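Local coordinates for sialidase B (Streptococcus pneumoniae serotype 4, PDB 4XJW), which cleaves terminal alpha-linked sialic acids from oligosaccharides, glycoproteins and glycolipids as an exo-sialidase of glycoside hydrolase family 33, at residues 503-509 with 553-559. The protein carries 1 engineered substitution. Sequence-based numbering, arbitrary orientation.
Sequences EAQMVEL and TQVSAIK
V507 and A557 form the tightly packed, apolar part where the innermost strands of two neighbouring sheets run almost parallel, their axes 9° apart. With its CG1 anti to the carbonyl carbon (chi1 -58°), V507 lays that methyl over the backbone of 557-559, CG1 lying 3.5 Å from I558 C and 3.9 Å from A557 CB. Q505 adds its aliphatic part, CG being 3.3 Å from V555 O; its chain then bends at chi2 (-71°), and NE2 turns back to bond A504 O (2.9 Å), which lies nearly in the plane of the Q505 amide.

No direct backbone hydrogen bond joins the strands. Near E503 one water links E503 O, weakly, to V555 N; beside the V507-A557 packing another spans Q505 OE1, also held by Q456 N, and A557 N. K559, the partly exposed residue, runs alongside E508 O and its NZ reaches L509 O at 2.9 Å from above the carbonyl plane, while E568 gives it a salt bridge.

E503, predicted to be catalytic, hydrogen-bonds Y615 through OE1 and forms a salt bridge with R519 through OE2. I558 CB points away from 503-509, and its side chain touches bound Optactin. Near-parallel innermost strands, each starting a four-stranded antiparallel blade, are characteristic of the sialidase beta-propeller.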
# COMPACT_ATOMS: atom_id res chain seq x y z
N GLU A 503 5.73 -14.32 -4.69
CA GLU A 503 6.51 -13.10 -4.52
C GLU A 503 7.79 -13.42 -3.75
O GLU A 503 7.73 -13.93 -2.63
CB GLU A 503 5.68 -12.05 -3.80
CG GLU A 503 4.58 -11.46 -4.68
CD GLU A 503 3.39 -10.93 -3.89
OE1 GLU A 503 2.59 -10.17 -4.48
OE2 GLU A 503 3.25 -11.28 -2.69
N ALA A 504 8.93 -13.06 -4.32
CA ALA A 504 10.23 -13.51 -3.84
C ALA A 504 11.15 -12.32 -3.63
O ALA A 504 11.13 -11.39 -4.42
CB ALA A 504 10.85 -14.45 -4.83
N GLN A 505 11.98 -12.39 -2.59
CA GLN A 505 12.98 -11.36 -2.34
C GLN A 505 14.28 -12.05 -1.98
O GLN A 505 14.29 -13.12 -1.37
CB GLN A 505 12.51 -10.42 -1.24
CG GLN A 505 11.42 -9.43 -1.68
CD GLN A 505 11.94 -8.33 -2.62
OE1 GLN A 505 12.35 -7.25 -2.17
NE2 GLN A 505 11.91 -8.60 -3.92
N MET A 506 15.40 -11.42 -2.35
CA MET A 506 16.71 -12.06 -2.30
C MET A 506 17.66 -11.35 -1.33
O MET A 506 17.54 -10.15 -1.11
CB MET A 506 17.35 -12.04 -3.69
CG MET A 506 16.58 -12.79 -4.79
SD MET A 506 17.14 -12.36 -6.44
CE MET A 506 16.34 -10.76 -6.68
N VAL A 507 18.59 -12.11 -0.77
CA VAL A 507 19.70 -11.56 -0.00
C VAL A 507 20.96 -12.29 -0.44
O VAL A 507 20.91 -13.47 -0.79
CB VAL A 507 19.51 -11.73 1.53
CG1 VAL A 507 18.23 -11.06 1.98
CG2 VAL A 507 19.50 -13.20 1.92
N GLU A 508 22.09 -11.58 -0.45
CA GLU A 508 23.38 -12.21 -0.72
C GLU A 508 24.00 -12.61 0.62
O GLU A 508 24.45 -11.75 1.38
CB GLU A 508 24.32 -11.29 -1.53
CG GLU A 508 25.51 -12.06 -2.13
CD GLU A 508 26.38 -11.24 -3.04
OE1 GLU A 508 26.20 -10.00 -3.10
OE2 GLU A 508 27.26 -11.83 -3.71
N LEU A 509 23.99 -13.90 0.93
CA LEU A 509 24.52 -14.38 2.21
C LEU A 509 26.02 -14.18 2.32
O LEU A 509 26.53 -13.82 3.38
CB LEU A 509 24.22 -15.87 2.41
CG LEU A 509 22.76 -16.26 2.63
CD1 LEU A 509 22.65 -17.74 2.88
CD2 LEU A 509 22.17 -15.46 3.79
N THR A 553 1.54 -13.87 1.89
CA THR A 553 1.79 -12.42 1.80
C THR A 553 3.24 -12.22 1.38
O THR A 553 4.10 -13.03 1.72
CB THR A 553 1.56 -11.72 3.18
OG1 THR A 553 0.21 -11.98 3.61
CG2 THR A 553 1.72 -10.22 3.06
N GLN A 554 3.51 -11.14 0.65
CA GLN A 554 4.87 -10.76 0.31
C GLN A 554 5.73 -10.75 1.58
O GLN A 554 5.27 -10.35 2.66
CB GLN A 554 4.86 -9.36 -0.33
CG GLN A 554 6.23 -8.89 -0.84
CD GLN A 554 6.50 -7.42 -0.57
OE1 GLN A 554 5.78 -6.78 0.20
NE2 GLN A 554 7.53 -6.87 -1.20
N VAL A 555 6.98 -11.21 1.44
CA VAL A 555 7.97 -11.14 2.51
C VAL A 555 9.13 -10.31 1.98
O VAL A 555 9.62 -10.53 0.86
CB VAL A 555 8.46 -12.55 2.95
CG1 VAL A 555 8.92 -13.37 1.75
CG2 VAL A 555 9.57 -12.45 3.98
N SER A 556 9.57 -9.34 2.76
CA SER A 556 10.76 -8.58 2.37
C SER A 556 11.93 -9.07 3.22
O SER A 556 11.72 -9.64 4.30
CB SER A 556 10.53 -7.08 2.48
OG SER A 556 10.01 -6.69 3.74
N ALA A 557 13.14 -8.88 2.72
CA ALA A 557 14.30 -9.55 3.31
C ALA A 557 15.56 -8.77 3.03
O ALA A 557 15.76 -8.32 1.90
CB ALA A 557 14.43 -10.95 2.74
N ILE A 558 16.41 -8.63 4.04
CA ILE A 558 17.71 -8.00 3.83
C ILE A 558 18.83 -8.74 4.56
O ILE A 558 18.59 -9.47 5.53
CB ILE A 558 17.74 -6.53 4.29
CG1 ILE A 558 17.41 -6.41 5.78
CG2 ILE A 558 16.78 -5.68 3.46
CD1 ILE A 558 17.72 -5.03 6.40
N LYS A 559 20.05 -8.55 4.07
CA LYS A 559 21.26 -9.00 4.76
C LYS A 559 21.80 -7.78 5.50
O LYS A 559 22.12 -6.77 4.87
CB LYS A 559 22.28 -9.50 3.73
CG LYS A 559 23.66 -9.80 4.29
CD LYS A 559 23.69 -11.12 5.01
CE LYS A 559 25.04 -11.37 5.70
NZ LYS A 559 26.21 -11.33 4.78
O HOH W 1 8.29 -11.49 -1.28
O HOH W 2 13.35 -7.15 0.31